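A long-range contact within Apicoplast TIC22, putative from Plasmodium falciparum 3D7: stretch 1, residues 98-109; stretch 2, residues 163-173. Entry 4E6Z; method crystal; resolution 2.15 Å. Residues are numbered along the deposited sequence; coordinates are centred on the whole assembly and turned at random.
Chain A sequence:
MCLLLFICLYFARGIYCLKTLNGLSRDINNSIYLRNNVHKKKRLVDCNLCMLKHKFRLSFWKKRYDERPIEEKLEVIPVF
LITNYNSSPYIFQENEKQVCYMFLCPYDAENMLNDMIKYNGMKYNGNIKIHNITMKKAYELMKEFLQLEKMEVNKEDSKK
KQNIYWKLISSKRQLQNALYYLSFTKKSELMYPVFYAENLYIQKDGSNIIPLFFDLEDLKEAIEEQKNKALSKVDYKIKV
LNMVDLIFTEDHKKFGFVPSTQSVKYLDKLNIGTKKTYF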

# COMPACT_ATOMS: atom_id res chain seq x y z
N GLN A 98 4.63 6.91 20.51
CA GLN A 98 5.45 7.48 19.45
C GLN A 98 5.03 6.87 18.12
O GLN A 98 5.18 5.67 17.91
CB GLN A 98 6.93 7.20 19.72
CG GLN A 98 7.46 7.80 21.01
CD GLN A 98 8.90 7.41 21.28
OE1 GLN A 98 9.83 8.08 20.84
NE2 GLN A 98 9.08 6.31 22.00
N VAL A 99 4.51 7.70 17.23
CA VAL A 99 3.97 7.20 15.96
C VAL A 99 4.75 7.67 14.74
O VAL A 99 5.07 8.85 14.60
CB VAL A 99 2.50 7.61 15.78
CG1 VAL A 99 2.01 7.22 14.40
CG2 VAL A 99 1.65 6.96 16.86
N CYS A 100 5.05 6.73 13.85
CA CYS A 100 5.59 7.06 12.54
C CYS A 100 4.61 6.63 11.44
O CYS A 100 3.90 5.64 11.59
CB CYS A 100 6.97 6.42 12.33
SG CYS A 100 8.30 7.22 13.29
N TYR A 101 4.58 7.39 10.36
CA TYR A 101 3.62 7.19 9.28
C TYR A 101 4.24 6.54 8.05
O TYR A 101 5.27 6.98 7.55
CB TYR A 101 2.97 8.52 8.90
CG TYR A 101 2.11 9.09 9.99
CD1 TYR A 101 0.79 8.70 10.14
CD2 TYR A 101 2.62 10.02 10.89
CE1 TYR A 101 -0.00 9.21 11.15
CE2 TYR A 101 1.83 10.54 11.91
CZ TYR A 101 0.52 10.13 12.03
OH TYR A 101 -0.27 10.65 13.03
N MSE A 102 3.60 5.48 7.57
CA MSE A 102 4.04 4.81 6.36
C MSE A 102 2.91 4.83 5.33
O MSE A 102 1.80 4.39 5.62
CB MSE A 102 4.42 3.37 6.68
CG MSE A 102 5.42 3.25 7.80
SE MSE A 102 5.92 1.41 8.17
CE MSE A 102 4.16 0.69 8.61
N PHE A 103 3.18 5.35 4.15
CA PHE A 103 2.15 5.54 3.13
C PHE A 103 2.29 4.54 1.99
O PHE A 103 3.39 4.29 1.49
CB PHE A 103 2.19 6.97 2.58
CG PHE A 103 1.98 8.03 3.62
CD1 PHE A 103 0.72 8.53 3.88
CD2 PHE A 103 3.06 8.53 4.35
CE1 PHE A 103 0.52 9.51 4.84
CE2 PHE A 103 2.87 9.51 5.31
CZ PHE A 103 1.60 10.00 5.56
N LEU A 104 1.17 3.96 1.58
CA LEU A 104 1.16 3.06 0.43
C LEU A 104 1.14 3.87 -0.87
O LEU A 104 1.53 3.37 -1.92
CB LEU A 104 -0.03 2.10 0.49
CG LEU A 104 0.20 0.88 1.38
CD1 LEU A 104 -1.12 0.28 1.86
CD2 LEU A 104 1.04 -0.16 0.65
N CYS A 105 0.70 5.12 -0.77
CA CYS A 105 0.67 6.03 -1.92
C CYS A 105 1.62 7.19 -1.70
O CYS A 105 1.50 7.91 -0.70
CB CYS A 105 -0.75 6.54 -2.17
SG CYS A 105 -0.89 7.78 -3.49
N PRO A 106 2.56 7.39 -2.63
CA PRO A 106 3.63 8.38 -2.49
C PRO A 106 3.09 9.80 -2.47
O PRO A 106 3.72 10.70 -1.92
CB PRO A 106 4.48 8.16 -3.75
CG PRO A 106 3.52 7.57 -4.74
CD PRO A 106 2.62 6.69 -3.93
N TYR A 107 1.92 10.01 -3.07
CA TYR A 107 1.34 11.35 -3.13
C TYR A 107 0.68 11.72 -1.81
O TYR A 107 0.56 12.90 -1.49
CB TYR A 107 0.38 11.47 -4.32
CG TYR A 107 1.04 11.13 -5.64
CD1 TYR A 107 2.00 11.97 -6.18
CD2 TYR A 107 0.72 9.97 -6.32
CE1 TYR A 107 2.62 11.66 -7.38
CE2 TYR A 107 1.33 9.65 -7.52
CZ TYR A 107 2.28 10.51 -8.05
OH TYR A 107 2.89 10.19 -9.24
N ASP A 108 0.24 10.72 -1.05
CA ASP A 108 -0.23 10.96 0.31
C ASP A 108 0.96 11.40 1.17
O ASP A 108 0.82 12.28 2.02
CB ASP A 108 -0.86 9.70 0.90
CG ASP A 108 -2.19 9.32 0.24
OD1 ASP A 108 -2.67 10.07 -0.64
OD2 ASP A 108 -2.75 8.27 0.61
N ALA A 109 2.12 10.79 0.96
CA ALA A 109 3.34 11.16 1.68
C ALA A 109 3.78 12.57 1.31
O ALA A 109 4.12 13.37 2.18
CB ALA A 109 4.45 10.17 1.41
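Stretch 2 163-173: NIYWKLISSKR

Stretch 2 runs as an extended strand that ends at Ile169, turns through Ser170 and Ser171, and enters a helix at Lys172. It lies beside strand 98-103 in parallel, the two axes approaching to 4.4 Å and crossing at -28°, a twist typical of β-sheets. The register is regular: Val99 faces Tyr165, Cys100 Trp166, Tyr101 Lys167, Met102 Leu168 and Phe103 Ile169, with CA-CA distances of 4.6 to 5.0 Å.

As parallel pairing requires, alternate residues of stretch 2 use both backbone groups. Tyr165 N donates to Gln98 O (2.5 Å) and Tyr165 O accepts from Cys100 N (3.0 Å); Lys167 N and O bond to Cys100 O and Met102 N, both at 2.8 Å; Ile169 N reaches Met102 O (2.6 Å), while Ile169 O receives Leu104 N (3.0 Å).

Side chains alternate between the sheet's faces. With Cys100 and Met102 lie Ile164, Trp166 and Leu168, forming an apolar layer. Cys100 CB packs against Trp166 CZ3 at 3.5 Å, and Cys100 SG sits obliquely 4.5 Å from the centroid of the Trp166 six-membered ring. The flexible selenomethionine Met102 brings CE to 3.8 Å from Trp166 CB and 4.1 Å from Leu168 CB. On the other face, Lys167 lays its aliphatic chain along Tyr101 (CD to CE1, 3.6 Å) while its end leads away, and branched Ile169 packs CB against Phe103 CD1 at 3.7 Å.

Beyond the strands, polar contacts join the two helix starts. Asp108 OD2 accepts from Lys172 N at 2.8 Å, a carboxylate well suited to a helix-start amide. One water donates to both Asp108 OD2 (2.9 Å) and Ile169 O (2.6 Å), and accepts from Cys105 N (2.9 Å), tying strand end to helix start.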

# COMPACT_ATOMS: atom_id res chain seq x y z
N ASN A 163 8.44 2.53 22.62
CA ASN A 163 8.46 1.92 21.29
C ASN A 163 7.64 2.69 20.27
O ASN A 163 6.59 3.25 20.59
CB ASN A 163 8.01 0.46 21.35
CG ASN A 163 9.11 -0.47 21.82
OD1 ASN A 163 10.29 -0.15 21.73
ND2 ASN A 163 8.71 -1.64 22.32
N ILE A 164 8.12 2.70 19.03
CA ILE A 164 7.46 3.42 17.95
C ILE A 164 6.33 2.61 17.34
O ILE A 164 6.51 1.45 16.97
CB ILE A 164 8.45 3.79 16.84
CG1 ILE A 164 9.53 4.74 17.38
CG2 ILE A 164 7.72 4.42 15.66
CD1 ILE A 164 10.58 5.12 16.36
N TYR A 165 5.16 3.22 17.23
CA TYR A 165 4.04 2.61 16.53
C TYR A 165 4.06 2.98 15.05
O TYR A 165 3.80 4.13 14.68
CB TYR A 165 2.70 3.02 17.17
CG TYR A 165 1.49 2.50 16.42
CD1 TYR A 165 1.22 1.14 16.35
CD2 TYR A 165 0.62 3.38 15.79
CE1 TYR A 165 0.12 0.67 15.67
CE2 TYR A 165 -0.49 2.91 15.11
CZ TYR A 165 -0.73 1.55 15.05
OH TYR A 165 -1.84 1.08 14.37
N TRP A 166 4.39 2.00 14.21
CA TRP A 166 4.44 2.21 12.77
C TRP A 166 3.05 2.09 12.16
O TRP A 166 2.50 0.99 12.07
CB TRP A 166 5.40 1.21 12.13
CG TRP A 166 6.80 1.33 12.66
CD1 TRP A 166 7.35 0.62 13.70
CD2 TRP A 166 7.81 2.23 12.20
NE1 TRP A 166 8.65 1.02 13.89
CE2 TRP A 166 8.96 2.01 12.99
CE3 TRP A 166 7.86 3.20 11.19
CZ2 TRP A 166 10.14 2.71 12.80
CZ3 TRP A 166 9.04 3.90 11.01
CH2 TRP A 166 10.16 3.66 11.81
N LYS A 167 2.49 3.22 11.74
CA LYS A 167 1.13 3.26 11.22
C LYS A 167 1.09 3.26 9.69
O LYS A 167 1.60 4.17 9.04
CB LYS A 167 0.41 4.50 11.75
CG LYS A 167 -1.00 4.70 11.22
CD LYS A 167 -1.58 6.02 11.70
CE LYS A 167 -1.88 5.99 13.19
NZ LYS A 167 -2.96 5.02 13.52
N LEU A 168 0.48 2.22 9.13
CA LEU A 168 0.37 2.09 7.68
C LEU A 168 -0.85 2.84 7.17
O LEU A 168 -1.96 2.65 7.68
CB LEU A 168 0.30 0.61 7.28
CG LEU A 168 0.27 0.25 5.79
CD1 LEU A 168 1.55 0.64 5.09
CD2 LEU A 168 0.00 -1.24 5.62
N ILE A 169 -0.66 3.69 6.17
CA ILE A 169 -1.75 4.47 5.59
C ILE A 169 -2.07 4.06 4.16
O ILE A 169 -1.28 4.32 3.24
CB ILE A 169 -1.41 5.98 5.57
CG1 ILE A 169 -0.87 6.42 6.93
CG2 ILE A 169 -2.64 6.79 5.17
CD1 ILE A 169 -1.83 6.20 8.07
N SER A 170 -3.22 3.43 3.95
CA SER A 170 -3.65 3.06 2.61
C SER A 170 -3.83 4.30 1.74
O SER A 170 -4.03 5.39 2.25
CB SER A 170 -4.97 2.26 2.64
OG SER A 170 -4.77 0.95 3.13
N SER A 171 -3.75 4.12 0.43
CA SER A 171 -3.97 5.21 -0.51
C SER A 171 -5.30 5.89 -0.22
O SER A 171 -6.35 5.24 -0.19
CB SER A 171 -3.97 4.69 -1.95
OG SER A 171 -4.33 5.72 -2.86
N LYS A 172 -5.26 7.20 -0.01
CA LYS A 172 -6.46 7.96 0.29
C LYS A 172 -7.49 7.79 -0.82
O LYS A 172 -8.68 7.64 -0.56
CB LYS A 172 -6.12 9.44 0.47
CG LYS A 172 -7.28 10.31 0.88
CD LYS A 172 -6.93 11.79 0.75
CE LYS A 172 -8.01 12.67 1.34
NZ LYS A 172 -8.13 12.52 2.82
N ARG A 173 -7.02 7.80 -2.06
CA ARG A 173 -7.89 7.71 -3.23
C ARG A 173 -8.50 6.31 -3.40
O ARG A 173 -9.62 6.17 -3.89
CB ARG A 173 -7.12 8.13 -4.49
CG ARG A 173 -7.94 8.11 -5.76
CD ARG A 173 -7.09 8.44 -6.98
NE ARG A 173 -6.01 7.49 -7.16
CZ ARG A 173 -5.30 7.36 -8.28
NH1 ARG A 173 -5.57 8.12 -9.33
NH2 ARG A 173 -4.33 6.46 -8.36
O HOH W 1 -0.91 6.15 1.38
O HOH W 2 -4.46 9.02 -2.44